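Local atomic coordinates of epimerase domain-containing protein (Bacillus cereus HuA2-4, PDB entry 6ZLK), a protein that interconverts UDP-glucuronic acid and UDP-galacturonic acid by inverting the sugar at C4, with NAD bound as the redox cofactor. Residues 2-7 against 27-32; 121-126 against 171-176; 236-241 against 284-289. All blocks are in the same frame, centred on the assembly; numbering follows the deposited sequence.

In the fold
Interactions 1 and 2 are two strand pairs of one sheet, each buried, parallel and stitched by five backbone hydrogen bonds; both reach NAD, interaction 1 at the adenosine ribose and interaction 2 at the nicotinamide. They do not touch, and their centres lie about 15 Å apart. Interaction 3 is only partly buried and far more polar: a short strand meets a helix through a lysine salt bridge, a water and one small apolar patch. It touches interaction 2 directly, because 236-241 runs beside 171-176, where I173 O and I240 N are probably hydrogen-bonded. Only in interaction 3 is backbone pairing replaced by side-chain and water links, and only it makes no contact with the cofactor.

Interaction 1 of 3, residues 2-7 against 27-32; sequences KILVTG and HVVGID. With NAD (nicotinamide-adenine-dinucleotide), chain E.
At the C-terminal ends of these two parallel strands, G7 and D32 come together beside the adenosine ribose of NAD. From CB, the D32 side chain sets out with CG trans to the main-chain N (chi1 -160°), which carries the carboxylate beyond the strand end, and CG sits 3.4 Å from NAD O3B. From there the branches divide the ribose diol between them. D32 OD1 accepts from NAD O2B at 2.7 Å and also takes the amide of F34, while D32 OD2 accepts from NAD O3B at 2.7 Å and is held by the amide of A9. D32 OD2 also presses on G7 C at 3.1 Å, and G7, at a positive phi of 68°, brings its CA to 3.4 Å from NAD O4B. Behind this the strands are laced by alternating bonds, such as V5 N to V29 O at 2.7 Å. On the face with K2 and V29, L4 CD1 reaches V29 CG1 (4.0 Å) and then I31 CG2; V5 and V28 meet on the face covered by helix 11-21. A first strand running into a glycine turn, a helix, and a second strand followed directly by an acid that grips the ribose diol make up the NAD-binding beta-alpha-beta unit of the Rossmann fold.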
loop_
_atom_site.group_PDB
_atom_site.type_symbol
_atom_site.label_atom_id
_atom_site.label_comp_id
_atom_site.label_asym_id
_atom_site.label_seq_id
_atom_site.Cartn_x
_atom_site.Cartn_y
_atom_site.Cartn_z
ATOM N N LYS A 2 11.135 -28.170 5.093
ATOM C CA LYS A 2 10.502 -27.592 6.285
ATOM C C LYS A 2 9.808 -26.312 5.841
ATOM O O LYS A 2 10.437 -25.423 5.266
ATOM C CB LYS A 2 11.472 -27.290 7.418
ATOM C CG LYS A 2 10.777 -27.026 8.749
ATOM C CD LYS A 2 11.643 -27.073 9.987
ATOM C CE LYS A 2 10.795 -26.885 11.208
ATOM N NZ LYS A 2 11.532 -27.250 12.435
ATOM N N ILE A 3 8.537 -26.229 6.143
ATOM C CA ILE A 3 7.634 -25.201 5.594
ATOM C C ILE A 3 6.988 -24.461 6.763
ATOM O O ILE A 3 6.352 -25.077 7.637
ATOM C CB ILE A 3 6.584 -25.862 4.693
ATOM C CG1 ILE A 3 7.215 -26.710 3.579
ATOM C CG2 ILE A 3 5.662 -24.797 4.139
ATOM C CD1 ILE A 3 6.251 -27.567 2.896
ATOM N N LEU A 4 7.064 -23.144 6.735
ATOM C CA LEU A 4 6.361 -22.275 7.692
ATOM C C LEU A 4 5.069 -21.837 7.042
ATOM O O LEU A 4 5.105 -21.313 5.902
ATOM C CB LEU A 4 7.173 -21.034 8.016
ATOM C CG LEU A 4 6.480 -20.018 8.903
ATOM C CD1 LEU A 4 6.242 -20.606 10.288
ATOM C CD2 LEU A 4 7.319 -18.758 8.987
ATOM N N VAL A 5 3.932 -22.077 7.687
ATOM C CA VAL A 5 2.626 -21.573 7.218
ATOM C C VAL A 5 2.145 -20.529 8.177
ATOM O O VAL A 5 1.813 -20.913 9.338
ATOM C CB VAL A 5 1.567 -22.669 7.062
ATOM C CG1 VAL A 5 0.256 -22.070 6.608
ATOM C CG2 VAL A 5 2.039 -23.745 6.090
ATOM N N THR A 6 2.138 -19.280 7.793
ATOM C CA THR A 6 1.574 -18.239 8.688
ATOM C C THR A 6 0.068 -18.267 8.506
ATOM O O THR A 6 -0.421 -18.524 7.375
ATOM C CB THR A 6 2.150 -16.849 8.454
ATOM O OG1 THR A 6 1.618 -16.337 7.223
ATOM C CG2 THR A 6 3.663 -16.867 8.406
ATOM N N GLY A 7 -0.678 -17.956 9.564
ATOM C CA GLY A 7 -2.138 -18.011 9.515
ATOM C C GLY A 7 -2.656 -19.432 9.390
ATOM O O GLY A 7 -3.729 -19.620 8.817
ATOM N N HIS A 27 7.695 -31.245 6.502
ATOM C CA HIS A 27 7.488 -30.852 7.904
ATOM C C HIS A 27 6.882 -29.456 7.880
ATOM O O HIS A 27 7.334 -28.618 7.092
ATOM C CB HIS A 27 8.798 -30.862 8.657
ATOM C CG HIS A 27 9.367 -32.221 8.780
ATOM N ND1 HIS A 27 9.523 -32.843 9.981
ATOM C CD2 HIS A 27 9.814 -33.076 7.839
ATOM C CE1 HIS A 27 10.090 -34.036 9.754
ATOM N NE2 HIS A 27 10.245 -34.214 8.464
ATOM N N VAL A 28 5.954 -29.196 8.770
ATOM C CA VAL A 28 5.212 -27.917 8.725
ATOM C C VAL A 28 5.221 -27.295 10.109
ATOM O O VAL A 28 4.975 -28.011 11.128
ATOM C CB VAL A 28 3.770 -28.138 8.269
ATOM C CG1 VAL A 28 2.962 -26.853 8.317
ATOM C CG2 VAL A 28 3.744 -28.733 6.878
ATOM N N VAL A 29 5.498 -26.011 10.150
ATOM C CA VAL A 29 5.363 -25.156 11.353
ATOM C C VAL A 29 4.237 -24.166 11.055
ATOM O O VAL A 29 4.311 -23.483 10.016
ATOM C CB VAL A 29 6.654 -24.397 11.694
ATOM C CG1 VAL A 29 6.413 -23.573 12.939
ATOM C CG2 VAL A 29 7.837 -25.304 11.853
ATOM N N GLY A 30 3.189 -24.167 11.853
ATOM C CA GLY A 30 2.069 -23.239 11.738
ATOM C C GLY A 30 2.177 -22.179 12.791
ATOM O O GLY A 30 2.544 -22.509 13.950
ATOM N N ILE A 31 1.957 -20.931 12.444
ATOM C CA ILE A 31 1.955 -19.853 13.444
ATOM C C ILE A 31 0.646 -19.106 13.304
ATOM O O ILE A 31 0.289 -18.691 12.180
ATOM C CB ILE A 31 3.208 -18.952 13.369
ATOM C CG1 ILE A 31 3.192 -17.915 14.500
ATOM C CG2 ILE A 31 3.365 -18.292 11.996
ATOM C CD1 ILE A 31 4.531 -17.232 14.705
ATOM N N ASP A 32 -0.057 -18.844 14.383
ATOM C CA ASP A 32 -1.380 -18.213 14.374
ATOM C C ASP A 32 -1.691 -17.748 15.797
ATOM O O ASP A 32 -1.602 -18.607 16.622
ATOM C CB ASP A 32 -2.370 -19.212 13.757
ATOM C CG ASP A 32 -3.629 -18.513 13.260
ATOM O OD1 ASP A 32 -4.195 -17.731 14.038
ATOM O OD2 ASP A 32 -4.002 -18.662 12.050
HETATM P PA NAD E . -8.510 -16.443 8.091
HETATM O O1A NAD E . -8.876 -15.216 8.831
HETATM O O2A NAD E . -9.353 -17.676 8.227
HETATM O O5B NAD E . -7.003 -16.857 8.277
HETATM C C5B NAD E . -5.930 -15.921 8.510
HETATM C C4B NAD E . -5.250 -16.257 9.815
HETATM O O4B NAD E . -4.181 -15.307 10.019
HETATM C C3B NAD E . -6.144 -16.187 11.040
HETATM O O3B NAD E . -6.420 -17.459 11.613
HETATM C C2B NAD E . -5.428 -15.180 11.948
HETATM O O2B NAD E . -5.460 -15.478 13.332
HETATM C C1B NAD E . -3.992 -15.229 11.418
HETATM N N9A NAD E . -3.223 -14.020 11.656
HETATM C C8A NAD E . -3.550 -12.735 11.308
HETATM N N7A NAD E . -2.653 -11.854 11.663
HETATM C C5A NAD E . -1.714 -12.610 12.362
HETATM C C6A NAD E . -0.531 -12.279 13.039
HETATM N N6A NAD E . -0.082 -11.016 13.215
HETATM N N1A NAD E . 0.195 -13.289 13.576
HETATM C C2A NAD E . -0.257 -14.556 13.445
HETATM N N3A NAD E . -1.392 -14.987 12.876
HETATM C C4A NAD E . -2.056 -13.969 12.336
HETATM O O3 NAD E . -8.546 -15.975 6.556
HETATM P PN NAD E . -8.511 -16.885 5.196
HETATM O O1N NAD E . -9.824 -16.759 4.576
HETATM O O2N NAD E . -7.928 -18.170 5.528
HETATM O O5D NAD E . -7.456 -16.070 4.352
HETATM C C5D NAD E . -6.153 -16.520 4.318
HETATM C C4D NAD E . -5.394 -15.632 3.373
HETATM O O4D NAD E . -5.952 -15.726 2.050
HETATM C C3D NAD E . -5.391 -14.142 3.745
HETATM O O3D NAD E . -4.096 -13.580 3.468
HETATM C C2D NAD E . -6.392 -13.519 2.774
HETATM O O2D NAD E . -6.161 -12.118 2.599
HETATM C C1D NAD E . -6.173 -14.438 1.577
HETATM N N1N NAD E . -7.336 -14.572 0.715
HETATM C C2N NAD E . -8.449 -15.237 1.137
HETATM C C3N NAD E . -9.515 -15.343 0.315
HETATM C C7N NAD E . -10.778 -15.993 0.760
HETATM O O7N NAD E . -11.669 -16.049 -0.069
HETATM N N7N NAD E . -10.845 -16.528 1.988
HETATM C C4N NAD E . -9.426 -14.865 -1.006
HETATM C C5N NAD E . -8.347 -14.063 -1.366
HETATM C C6N NAD E . -7.293 -13.976 -0.511
#

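Interaction 2 of 3, residues 121-126 against 171-176; sequences FIHIST and IVILRY. With NAD (nicotinamide-adenine-dinucleotide), chain E.
In the Rossmann-type sheet, I124 and Y176 meet where the parallel neighbours 121-126 and 171-176 pass the nicotinamide end of NAD. I124 has CG1 opposite the carbonyl carbon (chi1 -84°), and both of its branches reach the tyrosine: I124 CG1 touches Y176 OH at 3.4 Å, and I124 CG2 lies 3.5 Å from Y176 CE2. The same methyl, I124 CG2, also comes to 3.3 Å from NAD O4D, so one isoleucine packs ring and cofactor at once. Y176 OH is hydrogen-bonded to T225, and Y176 CB rests 3.4 Å from NAD C5N. Helix 148-167 connects the strands in a beta-alpha-beta crossover and supplies Y149 and K153, the YxxxK pair of short-chain dehydrogenases, both bonded to NAD; K153 NZ also donates to I124 O. T126 OG1 bonds O4' of either bound UDP-sugar and is also bonded to the amide of S128. The amide of Y176 approaches S125 O from above the carbonyl plane, 48° out of it, and S125 O in turn sits 3.2 Å from NAD C6N. In the middle of the pair H123 N meets V172 O almost in line, at 2.8 Å, and beside it I122 CG2 packs on L174 CD1 at 3.9 Å.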
loop_
_atom_site.group_PDB
_atom_site.type_symbol
_atom_site.label_atom_id
_atom_site.label_comp_id
_atom_site.label_asym_id
_atom_site.label_seq_id
_atom_site.Cartn_x
_atom_site.Cartn_y
_atom_site.Cartn_z
ATOM N N PHE A 121 9.376 -17.835 -0.979
ATOM C CA PHE A 121 8.511 -17.064 -0.074
ATOM C C PHE A 121 7.217 -16.857 -0.806
ATOM O O PHE A 121 7.159 -16.040 -1.742
ATOM C CB PHE A 121 9.151 -15.744 0.331
ATOM C CG PHE A 121 8.341 -14.967 1.325
ATOM C CD1 PHE A 121 7.250 -14.207 0.966
ATOM C CD2 PHE A 121 8.743 -14.929 2.642
ATOM C CE1 PHE A 121 6.526 -13.488 1.913
ATOM C CE2 PHE A 121 8.074 -14.169 3.578
ATOM C CZ PHE A 121 6.929 -13.488 3.229
ATOM N N ILE A 122 6.215 -17.686 -0.495
ATOM C CA ILE A 122 4.955 -17.757 -1.242
ATOM C C ILE A 122 3.936 -16.899 -0.508
ATOM O O ILE A 122 3.449 -17.314 0.536
ATOM C CB ILE A 122 4.493 -19.183 -1.487
ATOM C CG1 ILE A 122 5.580 -20.024 -2.151
ATOM C CG2 ILE A 122 3.228 -19.196 -2.318
ATOM C CD1 ILE A 122 5.286 -21.496 -2.250
ATOM N N HIS A 123 3.690 -15.732 -1.048
ATOM C CA HIS A 123 2.844 -14.675 -0.447
ATOM C C HIS A 123 1.446 -14.777 -0.990
ATOM O O HIS A 123 1.253 -14.669 -2.215
ATOM C CB HIS A 123 3.485 -13.310 -0.697
ATOM C CG HIS A 123 2.666 -12.204 -0.159
ATOM N ND1 HIS A 123 2.851 -11.748 1.121
ATOM C CD2 HIS A 123 1.679 -11.460 -0.708
ATOM C CE1 HIS A 123 1.967 -10.781 1.346
ATOM N NE2 HIS A 123 1.233 -10.573 0.237
ATOM N N ILE A 124 0.452 -14.938 -0.142
ATOM C CA ILE A 124 -0.934 -15.066 -0.581
ATOM C C ILE A 124 -1.610 -13.697 -0.572
ATOM O O ILE A 124 -1.583 -13.002 0.449
ATOM C CB ILE A 124 -1.677 -16.099 0.267
ATOM C CG1 ILE A 124 -1.427 -17.517 -0.281
ATOM C CG2 ILE A 124 -3.144 -15.768 0.251
ATOM C CD1 ILE A 124 -0.039 -17.873 -0.520
ATOM N N SER A 125 -2.052 -13.284 -1.738
ATOM C CA SER A 125 -2.790 -12.026 -1.928
ATOM C C SER A 125 -4.209 -12.318 -2.424
ATOM O O SER A 125 -4.707 -13.477 -2.348
ATOM C CB SER A 125 -1.984 -11.126 -2.830
ATOM O OG SER A 125 -2.592 -9.852 -2.900
ATOM N N THR A 126 -4.867 -11.312 -2.981
ATOM C CA THR A 126 -6.321 -11.325 -3.194
ATOM C C THR A 126 -6.668 -10.680 -4.524
ATOM O O THR A 126 -6.006 -9.635 -4.923
ATOM C CB THR A 126 -6.985 -10.620 -2.008
ATOM O OG1 THR A 126 -8.379 -10.544 -2.320
ATOM C CG2 THR A 126 -6.476 -9.219 -1.796
ATOM N N ILE A 171 10.431 -14.429 -3.785
ATOM C CA ILE A 171 8.970 -14.244 -3.632
ATOM C C ILE A 171 8.228 -14.858 -4.797
ATOM O O ILE A 171 8.686 -14.838 -5.947
ATOM C CB ILE A 171 8.590 -12.767 -3.411
ATOM C CG1 ILE A 171 8.766 -11.920 -4.670
ATOM C CG2 ILE A 171 9.330 -12.217 -2.213
ATOM C CD1 ILE A 171 7.488 -11.599 -5.386
ATOM N N VAL A 172 7.023 -15.342 -4.497
ATOM C CA VAL A 172 5.986 -15.722 -5.465
ATOM C C VAL A 172 4.687 -15.170 -4.877
ATOM O O VAL A 172 4.489 -15.356 -3.658
ATOM C CB VAL A 172 5.868 -17.253 -5.596
ATOM C CG1 VAL A 172 4.743 -17.582 -6.545
ATOM C CG2 VAL A 172 7.198 -17.907 -6.024
ATOM N N ILE A 173 3.889 -14.521 -5.684
ATOM C CA ILE A 173 2.593 -13.972 -5.200
ATOM C C ILE A 173 1.436 -14.723 -5.833
ATOM O O ILE A 173 1.357 -14.833 -7.040
ATOM C CB ILE A 173 2.501 -12.454 -5.430
ATOM C CG1 ILE A 173 3.548 -11.671 -4.629
ATOM C CG2 ILE A 173 1.073 -11.987 -5.175
ATOM C CD1 ILE A 173 3.803 -10.276 -5.136
ATOM N N LEU A 174 0.552 -15.278 -5.022
ATOM C CA LEU A 174 -0.680 -15.933 -5.490
ATOM C C LEU A 174 -1.844 -15.006 -5.146
ATOM O O LEU A 174 -2.015 -14.665 -3.994
ATOM C CB LEU A 174 -0.871 -17.328 -4.877
ATOM C CG LEU A 174 0.306 -18.274 -4.978
ATOM C CD1 LEU A 174 -0.044 -19.630 -4.320
ATOM C CD2 LEU A 174 0.679 -18.453 -6.446
ATOM N N ARG A 175 -2.614 -14.607 -6.135
ATOM C CA ARG A 175 -3.868 -13.854 -5.914
ATOM C C ARG A 175 -5.043 -14.811 -5.971
ATOM O O ARG A 175 -5.485 -15.233 -7.071
ATOM C CB ARG A 175 -4.056 -12.757 -6.971
ATOM C CG ARG A 175 -3.044 -11.646 -6.820
ATOM C CD ARG A 175 -3.167 -10.681 -7.979
ATOM N NE ARG A 175 -2.293 -9.545 -7.737
ATOM C CZ ARG A 175 -1.983 -8.625 -8.653
ATOM N NH1 ARG A 175 -2.460 -8.695 -9.869
ATOM N NH2 ARG A 175 -1.171 -7.634 -8.364
ATOM N N TYR A 176 -5.564 -15.155 -4.814
ATOM C CA TYR A 176 -6.811 -15.954 -4.740
ATOM C C TYR A 176 -8.054 -15.133 -5.080
ATOM O O TYR A 176 -8.177 -13.976 -4.723
ATOM C CB TYR A 176 -6.965 -16.435 -3.299
ATOM C CG TYR A 176 -5.969 -17.436 -2.763
ATOM C CD1 TYR A 176 -5.041 -18.132 -3.532
ATOM C CD2 TYR A 176 -5.928 -17.646 -1.394
ATOM C CE1 TYR A 176 -4.181 -19.055 -2.980
ATOM C CE2 TYR A 176 -5.029 -18.527 -0.821
ATOM C CZ TYR A 176 -4.184 -19.277 -1.610
ATOM O OH TYR A 176 -3.326 -20.180 -1.021
HETATM P PA NAD E . -8.510 -16.443 8.091
HETATM O O1A NAD E . -8.876 -15.216 8.831
HETATM O O2A NAD E . -9.353 -17.676 8.227
HETATM O O5B NAD E . -7.003 -16.857 8.277
HETATM C C5B NAD E . -5.930 -15.921 8.510
HETATM C C4B NAD E . -5.250 -16.257 9.815
HETATM O O4B NAD E . -4.181 -15.307 10.019
HETATM C C3B NAD E . -6.144 -16.187 11.040
HETATM O O3B NAD E . -6.420 -17.459 11.613
HETATM C C2B NAD E . -5.428 -15.180 11.948
HETATM O O2B NAD E . -5.460 -15.478 13.332
HETATM C C1B NAD E . -3.992 -15.229 11.418
HETATM N N9A NAD E . -3.223 -14.020 11.656
HETATM C C8A NAD E . -3.550 -12.735 11.308
HETATM N N7A NAD E . -2.653 -11.854 11.663
HETATM C C5A NAD E . -1.714 -12.610 12.362
HETATM C C6A NAD E . -0.531 -12.279 13.039
HETATM N N6A NAD E . -0.082 -11.016 13.215
HETATM N N1A NAD E . 0.195 -13.289 13.576
HETATM C C2A NAD E . -0.257 -14.556 13.445
HETATM N N3A NAD E . -1.392 -14.987 12.876
HETATM C C4A NAD E . -2.056 -13.969 12.336
HETATM O O3 NAD E . -8.546 -15.975 6.556
HETATM P PN NAD E . -8.511 -16.885 5.196
HETATM O O1N NAD E . -9.824 -16.759 4.576
HETATM O O2N NAD E . -7.928 -18.170 5.528
HETATM O O5D NAD E . -7.456 -16.070 4.352
HETATM C C5D NAD E . -6.153 -16.520 4.318
HETATM C C4D NAD E . -5.394 -15.632 3.373
HETATM O O4D NAD E . -5.952 -15.726 2.050
HETATM C C3D NAD E . -5.391 -14.142 3.745
HETATM O O3D NAD E . -4.096 -13.580 3.468
HETATM C C2D NAD E . -6.392 -13.519 2.774
HETATM O O2D NAD E . -6.161 -12.118 2.599
HETATM C C1D NAD E . -6.173 -14.438 1.577
HETATM N N1N NAD E . -7.336 -14.572 0.715
HETATM C C2N NAD E . -8.449 -15.237 1.137
HETATM C C3N NAD E . -9.515 -15.343 0.315
HETATM C C7N NAD E . -10.778 -15.993 0.760
HETATM O O7N NAD E . -11.669 -16.049 -0.069
HETATM N N7N NAD E . -10.845 -16.528 1.988
HETATM C C4N NAD E . -9.426 -14.865 -1.006
HETATM C C5N NAD E . -8.347 -14.063 -1.366
HETATM C C6N NAD E . -7.293 -13.976 -0.511
#

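Interaction 3 of 3, residues 236-241 against 284-289; sequences IGEVIN and ISKAST
I284, at the N-cap position of helix 285-291, touches the strand first: its CG2 lies 4.0 Å from N241 O, and its own carbonyl takes S288 N to begin the helical bonding. K286 then carries most of the contact. Its chain is fully stretched, its CG set opposite the main-chain N (chi1 -178°), and it travels back along the strand to two acceptors. K286 NZ makes a salt bridge with E238 OE1 at 2.7 Å, meeting that oxygen nearly head-on, and donates to V239 O at 2.8 Å, tilted 23° from the carbonyl plane. E238 helps by folding at chi2 (-52°), which swings its carboxylate across the lysine's tip. A287 comes next, its CB resting against both N241 O and I240 CG2, 3.6 Å from the latter. Its first-turn amide, A287 N, gives its hydrogen to a water at 2.8 Å that also lies 2.8 Å from N241 O, linking helix and strand. The amide end of N241 is bonded to Y130 (OD1) and D283 O (ND2). One ammonium is thus gripped by a carboxylate and a backbone carbonyl, which should favour its charged form; the contact relies mainly on polar links, with one apolar touch at A287.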
loop_
_atom_site.group_PDB
_atom_site.type_symbol
_atom_site.label_atom_id
_atom_site.label_comp_id
_atom_site.label_asym_id
_atom_site.label_seq_id
_atom_site.Cartn_x
_atom_site.Cartn_y
_atom_site.Cartn_z
ATOM N N ILE A 236 9.870 -17.532 -9.611
ATOM C CA ILE A 236 10.286 -16.481 -8.654
ATOM C C ILE A 236 9.993 -15.121 -9.287
ATOM O O ILE A 236 10.289 -14.916 -10.498
ATOM C CB ILE A 236 11.752 -16.618 -8.239
ATOM C CG1 ILE A 236 12.091 -17.986 -7.646
ATOM C CG2 ILE A 236 12.074 -15.473 -7.317
ATOM C CD1 ILE A 236 11.157 -18.500 -6.587
ATOM N N GLY A 237 9.407 -14.229 -8.507
ATOM C CA GLY A 237 9.037 -12.853 -8.871
ATOM C C GLY A 237 7.673 -12.764 -9.535
ATOM O O GLY A 237 7.258 -11.641 -9.786
ATOM N N GLU A 238 6.998 -13.889 -9.813
ATOM C CA GLU A 238 5.751 -13.937 -10.602
ATOM C C GLU A 238 4.532 -13.676 -9.699
ATOM O O GLU A 238 4.542 -14.092 -8.492
ATOM C CB GLU A 238 5.511 -15.283 -11.268
ATOM C CG GLU A 238 6.475 -15.581 -12.427
ATOM C CD GLU A 238 6.580 -14.496 -13.490
ATOM O OE1 GLU A 238 5.580 -13.828 -13.784
ATOM O OE2 GLU A 238 7.690 -14.314 -14.026
ATOM N N VAL A 239 3.584 -12.940 -10.213
ATOM C CA VAL A 239 2.220 -12.847 -9.634
ATOM C C VAL A 239 1.326 -13.790 -10.426
ATOM O O VAL A 239 1.302 -13.708 -11.666
ATOM C CB VAL A 239 1.696 -11.414 -9.678
ATOM C CG1 VAL A 239 0.282 -11.318 -9.125
ATOM C CG2 VAL A 239 2.657 -10.492 -8.928
ATOM N N ILE A 240 0.558 -14.632 -9.745
ATOM C CA ILE A 240 -0.244 -15.702 -10.374
ATOM C C ILE A 240 -1.659 -15.664 -9.788
ATOM O O ILE A 240 -1.776 -15.899 -8.564
ATOM C CB ILE A 240 0.401 -17.090 -10.166
ATOM C CG1 ILE A 240 1.882 -17.094 -10.592
ATOM C CG2 ILE A 240 -0.441 -18.130 -10.879
ATOM C CD1 ILE A 240 2.588 -18.441 -10.372
ATOM N N ASN A 241 -2.652 -15.417 -10.614
ATOM C CA ASN A 241 -4.086 -15.577 -10.225
ATOM C C ASN A 241 -4.417 -17.063 -10.012
ATOM O O ASN A 241 -4.056 -17.949 -10.850
ATOM C CB ASN A 241 -5.043 -15.093 -11.282
ATOM C CG ASN A 241 -4.967 -13.604 -11.527
ATOM O OD1 ASN A 241 -4.662 -12.833 -10.646
ATOM N ND2 ASN A 241 -5.266 -13.212 -12.757
ATOM N N ILE A 284 -6.810 -17.205 -15.542
ATOM C CA ILE A 284 -5.929 -18.175 -14.852
ATOM C C ILE A 284 -4.989 -18.824 -15.875
ATOM O O ILE A 284 -4.450 -19.859 -15.578
ATOM C CB ILE A 284 -6.773 -19.185 -14.063
ATOM C CG1 ILE A 284 -7.812 -19.895 -14.941
ATOM C CG2 ILE A 284 -7.410 -18.495 -12.865
ATOM C CD1 ILE A 284 -8.513 -21.064 -14.265
ATOM N N SER A 285 -4.819 -18.244 -17.072
ATOM C CA SER A 285 -3.851 -18.774 -18.068
ATOM C C SER A 285 -2.415 -18.875 -17.561
ATOM O O SER A 285 -1.748 -19.893 -17.839
ATOM C CB SER A 285 -3.918 -17.889 -19.316
ATOM O OG SER A 285 -5.266 -17.737 -19.693
ATOM N N LYS A 286 -1.946 -17.897 -16.808
ATOM C CA LYS A 286 -0.566 -17.944 -16.314
ATOM C C LYS A 286 -0.424 -19.130 -15.341
ATOM O O LYS A 286 0.574 -19.849 -15.387
ATOM C CB LYS A 286 -0.242 -16.598 -15.689
ATOM C CG LYS A 286 1.173 -16.504 -15.183
ATOM C CD LYS A 286 1.376 -15.100 -14.723
ATOM C CE LYS A 286 2.794 -14.703 -14.506
ATOM N NZ LYS A 286 2.883 -13.344 -13.922
ATOM N N ALA A 287 -1.413 -19.365 -14.468
ATOM C CA ALA A 287 -1.322 -20.488 -13.520
ATOM C C ALA A 287 -1.288 -21.819 -14.276
ATOM O O ALA A 287 -0.597 -22.729 -13.853
ATOM C CB ALA A 287 -2.504 -20.485 -12.591
ATOM N N SER A 288 -2.041 -21.916 -15.380
ATOM C CA SER A 288 -1.985 -23.109 -16.256
ATOM C C SER A 288 -0.548 -23.332 -16.752
ATOM O O SER A 288 -0.038 -24.427 -16.656
ATOM C CB SER A 288 -2.962 -22.975 -17.429
ATOM O OG SER A 288 -2.778 -24.093 -18.280
ATOM N N THR A 289 0.083 -22.296 -17.287
ATOM C CA THR A 289 1.451 -22.348 -17.843
ATOM C C THR A 289 2.451 -22.716 -16.748
ATOM O O THR A 289 3.229 -23.651 -16.954
ATOM C CB THR A 289 1.872 -21.035 -18.481
ATOM O OG1 THR A 289 0.931 -20.679 -19.496
ATOM C CG2 THR A 289 3.271 -21.102 -19.052
HETATM O O HOH W 1 -3.214 -17.401 -13.516
#